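Side-chain contacts in Glyoxalase/bleomycin resistance protein/dioxygenase (Alicyclobacillus acidocaldarius subsp. acidocaldarius, PDB 3RRI), which may act as a dioxygenase of the vicinal oxygen chelate superfamily, though its substrate is not established: residues 33-38 / 43-48; 24-29 / 91-96. All coordinates share one frame; numbering follows the deposited sequence.

Overall arrangement
Both contacts belong to the single glyoxalase/bleomycin resistance-type fold of the chain, and their centres are about 14 Å apart. Helix 20-30 comes first in the sequence, then the hairpin 34-39 and 42-47, and much later residues 91-96. Residues 33-48 of contact 1 thus fall between the two segments of contact 2. Contact 1 pairs the edge strand 34-39 of the four-stranded sheet with its neighbour 42-47. Contact 2 joins the helix beside that sheet to the segment leading from helix 78-90 into the second sheet. Helix 20-30 connects them: Tyr27 and Val28 pack on Leu45, and Tyr27 O lies 2.9 Å from Cys33 N. Both contacts also touch a second copy of the protein.

Contact 1 of 2, residues 33-38 / 43-48; sequences CKLARR and ITLDFF. With ACT (acetate ion), chain C.
This contact is the antiparallel beta hairpin of strands 34-39 and 42-47, interrupted by a classic beta bulge where Ala36 and Arg37 both face Thr44. The hydrogen-bonded pair Lys34 and Asp46 exchanges two backbone bonds, the shorter from Asp46 N to Lys34 O at 2.9 Å. At the bulge, Ala36 N donates to Thr44 O, while Arg37 N makes only a weak bond to the same oxygen. The better acceptor for Arg37 N is Thr44 OG1 at 2.8 Å. Thr44 places this hydroxyl between its own N and carbonyl carbon (chi1 77°), where it meets the bulge. The same hydroxyl bonds to Tyr135 of a neighbouring subunit. It also sits over one face of the Arg37 guanidinium. At the edge of that group, NH1 and NH2 both donate to OXT of an acetate ion, each at 2.9 Å; NH1 also bonds to Tyr39. The acetate probably comes from the crystallisation liquor, and Tyr128 of that same neighbouring subunit also holds it. Lys34 and Asp46 run side by side. Lys34 NZ reaches Asp46 OD2 at 3.3 Å in a weakly bonded salt bridge, and water 1 donates to Asp46 OD1. The stronger partner of Lys34 is Asp46 of another neighbouring subunit, so the two carboxylates and two lysines interlock across the interface. Asp46 OD1 also accepts from Gly49 N. On the other face, Leu35 CD1 meets Leu45 CD2 at 4.1 Å, and Ile43 CG2 lies over one face of the Arg38 guanidinium. Arg38 itself pairs with Asp21. Near the open end, Cys33 SG approaches Phe47 CD1 at 3.7 Å, obliquely to the ring. Strand 50-56 continues the sheet beyond 42-47, helix 20-30 packs on Leu35 and Leu45, and Phe47 reaches strands 70-74 and 122-128.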
ATOM      1  N   CYS A  33      10.551  13.994  17.858  1.00 20.30           N
ATOM      2  CA  CYS A  33      10.913  12.598  17.575  1.00 22.06           C
ATOM      3  C   CYS A  33      10.541  11.742  18.779  1.00 21.49           C
ATOM      4  O   CYS A  33      10.282  12.244  19.883  1.00 22.04           O
ATOM      5  CB  CYS A  33      12.401  12.486  17.270  1.00 21.97           C
ATOM      6  SG  CYS A  33      12.890  13.492  15.867  1.00 26.37           S
ATOM      7  N   LYS A  34      10.490  10.427  18.586  1.00 20.94           N
ATOM      8  CA  LYS A  34      10.091   9.546  19.639  1.00 20.09           C
ATOM      9  C   LYS A  34      11.328   8.845  20.167  1.00 18.76           C
ATOM     10  O   LYS A  34      12.225   8.536  19.402  1.00 20.10           O
ATOM     11  CB  LYS A  34       9.139   8.505  19.130  1.00 20.30           C
ATOM     12  CG  LYS A  34       7.829   9.020  18.584  1.00 23.20           C
ATOM     13  CD  LYS A  34       7.043   7.895  17.892  1.00 29.94           C
ATOM     14  CE  LYS A  34       6.272   8.402  16.655  1.00 32.37           C
ATOM     15  NZ  LYS A  34       5.915   7.240  15.769  1.00 33.22           N
ATOM     16  N   LEU A  35      11.382   8.661  21.469  1.00 18.84           N
ATOM     17  CA  LEU A  35      12.536   8.011  22.096  1.00 18.11           C
ATOM     18  C   LEU A  35      12.268   6.518  22.037  1.00 17.36           C
ATOM     19  O   LEU A  35      11.213   6.093  22.437  1.00 17.93           O
ATOM     20  CB  LEU A  35      12.706   8.401  23.549  1.00 18.70           C
ATOM     21  CG  LEU A  35      13.825   7.715  24.339  1.00 21.23           C
ATOM     22  CD1 LEU A  35      15.205   8.035  23.799  1.00 21.65           C
ATOM     23  CD2 LEU A  35      13.718   8.052  25.850  1.00 21.57           C
ATOM     24  N   ALA A  36      13.243   5.763  21.523  1.00 18.56           N
ATOM     25  CA  ALA A  36      13.152   4.285  21.458  1.00 18.70           C
ATOM     26  C   ALA A  36      13.963   3.681  22.585  1.00 18.95           C
ATOM     27  O   ALA A  36      13.412   3.355  23.607  1.00 21.39           O
ATOM     28  CB  ALA A  36      13.624   3.775  20.137  1.00 18.55           C
ATOM     29  N   ARG A  37      15.277   3.609  22.428  1.00 20.06           N
ATOM     30  CA  ARG A  37      16.130   2.921  23.405  1.00 20.62           C
ATOM     31  C   ARG A  37      17.232   3.806  23.996  1.00 21.99           C
ATOM     32  O   ARG A  37      17.752   4.702  23.338  1.00 21.79           O
ATOM     33  CB  ARG A  37      16.697   1.639  22.776  1.00 20.62           C
ATOM     34  CG  ARG A  37      15.651   0.617  22.528  1.00 21.12           C
ATOM     35  CD  ARG A  37      16.208  -0.602  21.780  1.00 23.55           C
ATOM     36  NE  ARG A  37      16.454  -0.371  20.347  1.00 21.30           N
ATOM     37  CZ  ARG A  37      17.621  -0.528  19.726  1.00 22.49           C
ATOM     38  NH1 ARG A  37      18.731  -0.881  20.391  1.00 20.78           N
ATOM     39  NH2 ARG A  37      17.697  -0.376  18.423  1.00 20.42           N
ATOM     40  N   ARG A  38      17.561   3.570  25.267  1.00 21.77           N
ATOM     41  CA  ARG A  38      18.629   4.316  25.942  1.00 23.56           C
ATOM     42  C   ARG A  38      19.663   3.403  26.552  1.00 23.69           C
ATOM     43  O   ARG A  38      19.319   2.388  27.145  1.00 24.40           O
ATOM     44  CB  ARG A  38      18.082   5.148  27.089  1.00 24.42           C
ATOM     45  CG  ARG A  38      17.291   6.365  26.706  1.00 27.65           C
ATOM     46  CD  ARG A  38      17.152   7.310  27.928  1.00 32.23           C
ATOM     47  NE  ARG A  38      18.363   8.110  28.165  1.00 33.84           N
ATOM     48  CZ  ARG A  38      18.402   9.436  28.366  1.00 36.10           C
ATOM     49  NH1 ARG A  38      17.293  10.185  28.383  1.00 37.66           N
ATOM     50  NH2 ARG A  38      19.570  10.025  28.559  1.00 36.15           N
ATOM     51  N   ILE A  43      21.591   7.146  22.771  1.00 20.88           N
ATOM     52  CA  ILE A  43      20.122   7.055  22.712  1.00 20.54           C
ATOM     53  C   ILE A  43      19.705   6.847  21.269  1.00 18.84           C
ATOM     54  O   ILE A  43      20.353   7.344  20.343  1.00 19.82           O
ATOM     55  CB  ILE A  43      19.382   8.288  23.297  1.00 20.90           C
ATOM     56  CG1 ILE A  43      19.683   9.555  22.485  1.00 22.78           C
ATOM     57  CG2 ILE A  43      19.729   8.478  24.773  1.00 22.59           C
ATOM     58  CD1 ILE A  43      18.782  10.714  22.880  1.00 23.80           C
ATOM     59  N   THR A  44      18.633   6.074  21.088  1.00 18.54           N
ATOM     60  CA  THR A  44      18.094   5.791  19.764  1.00 19.28           C
ATOM     61  C   THR A  44      16.707   6.372  19.595  1.00 19.30           C
ATOM     62  O   THR A  44      15.908   6.411  20.533  1.00 19.62           O
ATOM     63  CB  THR A  44      18.059   4.271  19.464  1.00 19.47           C
ATOM     64  OG1 THR A  44      16.960   3.641  20.137  1.00 19.63           O
ATOM     65  CG2 THR A  44      19.394   3.660  19.873  1.00 20.08           C
ATOM     66  N   LEU A  45      16.443   6.851  18.384  1.00 18.50           N
ATOM     67  CA  LEU A  45      15.287   7.702  18.145  1.00 18.54           C
ATOM     68  C   LEU A  45      14.582   7.266  16.888  1.00 18.36           C
ATOM     69  O   LEU A  45      15.220   6.874  15.915  1.00 17.28           O
ATOM     70  CB  LEU A  45      15.750   9.122  17.961  1.00 18.86           C
ATOM     71  CG  LEU A  45      16.490   9.777  19.104  1.00 19.61           C
ATOM     72  CD1 LEU A  45      17.188  11.055  18.582  1.00 20.93           C
ATOM     73  CD2 LEU A  45      15.559  10.097  20.228  1.00 20.68           C
ATOM     74  N   ASP A  46      13.259   7.369  16.898  1.00 18.33           N
ATOM     75  CA  ASP A  46      12.450   7.243  15.708  1.00 18.47           C
ATOM     76  C   ASP A  46      12.399   8.693  15.192  1.00 18.30           C
ATOM     77  O   ASP A  46      11.700   9.569  15.751  1.00 20.18           O
ATOM     78  CB  ASP A  46      11.076   6.650  16.040  1.00 18.01           C
ATOM     79  CG  ASP A  46      10.061   6.790  14.938  1.00 19.90           C
ATOM     80  OD1 ASP A  46      10.318   7.494  13.934  1.00 18.42           O
ATOM     81  OD2 ASP A  46       8.964   6.162  15.075  1.00 21.55           O
ATOM     82  N   PHE A  47      13.205   8.917  14.161  1.00 18.22           N
ATOM     83  CA  PHE A  47      13.425  10.227  13.563  1.00 17.29           C
ATOM     84  C   PHE A  47      12.624  10.232  12.250  1.00 17.24           C
ATOM     85  O   PHE A  47      13.101   9.796  11.191  1.00 15.93           O
ATOM     86  CB  PHE A  47      14.926  10.435  13.350  1.00 17.78           C
ATOM     87  CG  PHE A  47      15.270  11.717  12.636  1.00 17.06           C
ATOM     88  CD1 PHE A  47      15.497  12.866  13.360  1.00 18.46           C
ATOM     89  CD2 PHE A  47      15.463  11.736  11.272  1.00 17.92           C
ATOM     90  CE1 PHE A  47      15.851  14.045  12.697  1.00 16.99           C
ATOM     91  CE2 PHE A  47      15.835  12.882  10.594  1.00 18.27           C
ATOM     92  CZ  PHE A  47      16.014  14.059  11.324  1.00 18.40           C
ATOM     93  N   PHE A  48      11.362  10.691  12.312  1.00 18.24           N
ATOM     94  CA  PHE A  48      10.476  10.749  11.141  1.00 18.24           C
ATOM     95  C   PHE A  48      10.316   9.395  10.448  1.00 18.69           C
ATOM     96  O   PHE A  48      10.060   9.308   9.252  1.00 18.40           O
ATOM     97  CB  PHE A  48      10.959  11.814  10.133  1.00 18.95           C
ATOM     98  CG  PHE A  48      11.026  13.199  10.697  1.00 19.07           C
ATOM     99  CD1 PHE A  48       9.960  14.058  10.526  1.00 19.14           C
ATOM    100  CD2 PHE A  48      12.117  13.645  11.413  1.00 19.18           C
ATOM    101  CE1 PHE A  48      10.015  15.354  11.068  1.00 18.88           C
ATOM    102  CE2 PHE A  48      12.169  14.952  11.945  1.00 21.43           C
ATOM    103  CZ  PHE A  48      11.102  15.792  11.736  1.00 21.60           C
TER
HETATM  104  C   ACT C 133      21.278  -0.021  18.189  1.00 27.72           C
HETATM  105  O   ACT C 133      21.588   0.556  17.125  1.00 28.81           O
HETATM  106  OXT ACT C 133      20.519  -1.026  18.093  1.00 26.12           O
HETATM  107  CH3 ACT C 133      21.783   0.502  19.507  1.00 27.52           C
HETATM  108  O   HOH W   1       7.889   8.674  13.316  1.00 39.23           O

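Contact 2 of 2, residues 24-29 / 91-96; sequences YDFYVT and RGIPFY
Helix 20-30 meets the turn that follows helix 78-90 through one aromatic side chain and one long arginine. Phe26 brings the far end of its ring to Ile93. Its CE1 lies 3.4 Å from Ile93 CG2, a close approach, and its CZ lies 3.7 Å from the same methyl. The two side chains cross at about a right angle, and the methyl comes in obliquely to the ring. Phe26 holds CG anti to its backbone N (chi1 -179°), which carries the ring away from the helix toward the turn. Ile93 likewise sets CG2 opposite its own N, with CG1 beside that N, and it is CG2 that meets the ring. Pro94 adds a looser apolar contact: its CD stands at the edge of the Phe26 ring, near the ring plane, 4.3 Å from CE1. The turn is shaped by a Schellman motif, in which Gly92 has positive phi (71°) and is the first residue to leave the helix. The chain then runs through Ile93 and Pro94 into strand 95-98 of the second sheet, next to strand 110-116. The buried Phe26–Ile93 pair lies among Leu31, Leu115 of strand 110-116 and the loop at Asp117 and Pro118. Arg91 works at the other end of the contact. Its side chain is extended from CG to NE. Thr29 O lies oblique to the guanidinium, 3.6 Å from Arg91 NH1, which is a contact only. NH1 forms its hydrogen bond with Lys30 O, one residue further along, near the end of helix 20-30. NH2 makes a salt bridge to Glu108 of a neighbouring subunit.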
ATOM      1  N   TYR A  24      18.337  14.317  24.000  1.00 21.21           N
ATOM      2  CA  TYR A  24      16.932  14.019  24.266  1.00 21.53           C
ATOM      3  C   TYR A  24      16.051  15.274  24.234  1.00 21.65           C
ATOM      4  O   TYR A  24      15.019  15.277  23.574  1.00 21.26           O
ATOM      5  CB  TYR A  24      16.764  13.281  25.607  1.00 21.93           C
ATOM      6  CG  TYR A  24      15.322  13.102  26.012  1.00 23.20           C
ATOM      7  CD1 TYR A  24      14.602  11.984  25.635  1.00 25.22           C
ATOM      8  CD2 TYR A  24      14.654  14.076  26.758  1.00 20.84           C
ATOM      9  CE1 TYR A  24      13.283  11.824  25.991  1.00 23.65           C
ATOM     10  CE2 TYR A  24      13.330  13.923  27.135  1.00 22.80           C
ATOM     11  CZ  TYR A  24      12.638  12.791  26.755  1.00 23.71           C
ATOM     12  OH  TYR A  24      11.312  12.675  27.129  1.00 27.68           O
ATOM     13  N   ASP A  25      16.483  16.316  24.945  0.63 22.17           N
ATOM     14  CA  ASP A  25      15.741  17.590  25.016  0.63 22.77           C
ATOM     15  C   ASP A  25      15.533  18.156  23.609  0.63 22.01           C
ATOM     16  O   ASP A  25      14.446  18.638  23.272  0.63 22.64           O
ATOM     17  CB  ASP A  25      16.506  18.616  25.875  0.63 22.81           C
ATOM     18  CG  ASP A  25      16.607  18.219  27.365  0.63 24.64           C
ATOM     19  OD1 ASP A  25      15.909  17.281  27.833  0.63 25.30           O
ATOM     20  OD2 ASP A  25      17.408  18.879  28.080  0.63 26.98           O
ATOM     21  N   PHE A  26      16.559  18.058  22.767  1.00 21.46           N
ATOM     22  CA  PHE A  26      16.497  18.594  21.429  1.00 20.50           C
ATOM     23  C   PHE A  26      15.595  17.727  20.545  1.00 20.88           C
ATOM     24  O   PHE A  26      14.642  18.207  19.923  1.00 20.53           O
ATOM     25  CB  PHE A  26      17.885  18.700  20.818  1.00 21.51           C
ATOM     26  CG  PHE A  26      17.889  19.280  19.446  1.00 19.77           C
ATOM     27  CD1 PHE A  26      17.940  20.674  19.274  1.00 19.93           C
ATOM     28  CD2 PHE A  26      17.807  18.465  18.301  1.00 20.27           C
ATOM     29  CE1 PHE A  26      17.912  21.208  18.014  1.00 19.43           C
ATOM     30  CE2 PHE A  26      17.794  18.991  17.049  1.00 20.91           C
ATOM     31  CZ  PHE A  26      17.829  20.386  16.894  1.00 20.40           C
ATOM     32  N   TYR A  27      15.924  16.442  20.431  1.00 19.74           N
ATOM     33  CA  TYR A  27      15.276  15.602  19.445  1.00 19.49           C
ATOM     34  C   TYR A  27      13.864  15.165  19.824  1.00 18.27           C
ATOM     35  O   TYR A  27      13.028  15.038  18.966  1.00 19.20           O
ATOM     36  CB  TYR A  27      16.123  14.344  19.143  1.00 18.65           C
ATOM     37  CG  TYR A  27      17.298  14.696  18.272  1.00 17.02           C
ATOM     38  CD1 TYR A  27      17.126  14.932  16.919  1.00 16.87           C
ATOM     39  CD2 TYR A  27      18.597  14.862  18.804  1.00 15.91           C
ATOM     40  CE1 TYR A  27      18.172  15.316  16.110  1.00 15.81           C
ATOM     41  CE2 TYR A  27      19.663  15.277  17.993  1.00 15.33           C
ATOM     42  CZ  TYR A  27      19.457  15.495  16.637  1.00 14.69           C
ATOM     43  OH  TYR A  27      20.480  15.872  15.822  1.00 18.37           O
ATOM     44  N   VAL A  28      13.639  14.875  21.093  1.00 19.00           N
ATOM     45  CA  VAL A  28      12.357  14.381  21.556  1.00 19.46           C
ATOM     46  C   VAL A  28      11.500  15.571  21.991  1.00 21.08           C
ATOM     47  O   VAL A  28      10.493  15.872  21.357  1.00 21.59           O
ATOM     48  CB  VAL A  28      12.501  13.367  22.691  1.00 19.69           C
ATOM     49  CG1 VAL A  28      11.160  12.933  23.199  1.00 19.78           C
ATOM     50  CG2 VAL A  28      13.339  12.128  22.234  1.00 21.44           C
ATOM     51  N   THR A  29      11.911  16.272  23.030  1.00 22.10           N
ATOM     52  CA  THR A  29      11.039  17.294  23.594  1.00 22.42           C
ATOM     53  C   THR A  29      10.740  18.407  22.598  1.00 22.41           C
ATOM     54  O   THR A  29       9.571  18.781  22.438  1.00 23.01           O
ATOM     55  CB  THR A  29      11.624  17.919  24.864  1.00 22.70           C
ATOM     56  OG1 THR A  29      11.917  16.887  25.821  1.00 24.04           O
ATOM     57  CG2 THR A  29      10.609  18.899  25.510  1.00 24.46           C
ATOM     58  N   ARG A  91       8.516  26.445  18.758  1.00 21.35           N
ATOM     59  CA  ARG A  91       9.220  25.857  19.886  1.00 21.60           C
ATOM     60  C   ARG A  91      10.649  26.363  20.092  1.00 20.39           C
ATOM     61  O   ARG A  91      11.334  25.923  21.008  1.00 21.49           O
ATOM     62  CB  ARG A  91       9.203  24.340  19.750  1.00 21.11           C
ATOM     63  CG  ARG A  91       7.829  23.791  19.886  1.00 20.75           C
ATOM     64  CD  ARG A  91       7.885  22.271  19.904  1.00 21.66           C
ATOM     65  NE  ARG A  91       6.578  21.672  20.108  1.00 22.14           N
ATOM     66  CZ  ARG A  91       6.346  20.368  20.035  1.00 24.03           C
ATOM     67  NH1 ARG A  91       7.344  19.523  19.681  1.00 22.57           N
ATOM     68  NH2 ARG A  91       5.123  19.895  20.286  1.00 21.10           N
ATOM     69  N   GLY A  92      11.083  27.331  19.298  1.00 20.90           N
ATOM     70  CA  GLY A  92      12.349  27.986  19.535  1.00 21.42           C
ATOM     71  C   GLY A  92      13.574  27.123  19.239  1.00 21.86           C
ATOM     72  O   GLY A  92      14.605  27.245  19.896  1.00 23.16           O
ATOM     73  N   ILE A  93      13.474  26.265  18.223  1.00 21.32           N
ATOM     74  CA  ILE A  93      14.597  25.387  17.878  1.00 21.52           C
ATOM     75  C   ILE A  93      15.596  26.182  17.066  1.00 21.91           C
ATOM     76  O   ILE A  93      15.202  26.893  16.145  1.00 21.89           O
ATOM     77  CB  ILE A  93      14.175  24.132  17.070  1.00 20.68           C
ATOM     78  CG1 ILE A  93      13.065  23.390  17.803  1.00 21.71           C
ATOM     79  CG2 ILE A  93      15.425  23.238  16.828  1.00 21.84           C
ATOM     80  CD1 ILE A  93      12.659  22.033  17.156  1.00 21.49           C
ATOM     81  N   PRO A  94      16.894  26.096  17.403  1.00 22.43           N
ATOM     82  CA  PRO A  94      17.791  26.989  16.682  1.00 23.31           C
ATOM     83  C   PRO A  94      17.892  26.644  15.216  1.00 23.57           C
ATOM     84  O   PRO A  94      18.067  25.476  14.882  1.00 23.22           O
ATOM     85  CB  PRO A  94      19.158  26.777  17.366  1.00 23.25           C
ATOM     86  CG  PRO A  94      18.860  26.172  18.643  1.00 24.49           C
ATOM     87  CD  PRO A  94      17.532  25.488  18.582  1.00 23.50           C
ATOM     88  N   PHE A  95      17.813  27.654  14.362  1.00 23.01           N
ATOM     89  CA  PHE A  95      18.133  27.540  12.946  1.00 23.03           C
ATOM     90  C   PHE A  95      19.601  27.887  12.668  1.00 23.83           C
ATOM     91  O   PHE A  95      20.144  28.864  13.208  1.00 25.20           O
ATOM     92  CB  PHE A  95      17.253  28.477  12.118  1.00 22.33           C
ATOM     93  CG  PHE A  95      15.840  28.004  11.967  1.00 21.28           C
ATOM     94  CD1 PHE A  95      14.969  28.027  13.040  1.00 21.14           C
ATOM     95  CD2 PHE A  95      15.363  27.524  10.755  1.00 19.20           C
ATOM     96  CE1 PHE A  95      13.632  27.581  12.898  1.00 20.48           C
ATOM     97  CE2 PHE A  95      14.056  27.078  10.626  1.00 19.07           C
ATOM     98  CZ  PHE A  95      13.199  27.089  11.710  1.00 19.70           C
ATOM     99  N   TYR A  96      20.256  27.074  11.848  1.00 23.40           N
ATOM    100  CA  TYR A  96      21.515  27.412  11.223  1.00 23.61           C
ATOM    101  C   TYR A  96      21.282  28.273   9.992  1.00 23.06           C
ATOM    102  O   TYR A  96      22.050  29.211   9.706  1.00 24.36           O
ATOM    103  CB  TYR A  96      22.284  26.126  10.848  1.00 23.42           C
ATOM    104  CG  TYR A  96      23.605  26.401  10.205  1.00 25.21           C
ATOM    105  CD1 TYR A  96      24.684  26.852  10.970  1.00 27.97           C
ATOM    106  CD2 TYR A  96      23.785  26.242   8.833  1.00 25.21           C
ATOM    107  CE1 TYR A  96      25.910  27.128  10.370  1.00 29.57           C
ATOM    108  CE2 TYR A  96      24.997  26.510   8.230  1.00 27.61           C
ATOM    109  CZ  TYR A  96      26.051  26.956   9.004  1.00 28.30           C
ATOM    110  OH  TYR A  96      27.256  27.218   8.395  1.00 34.85           O
TER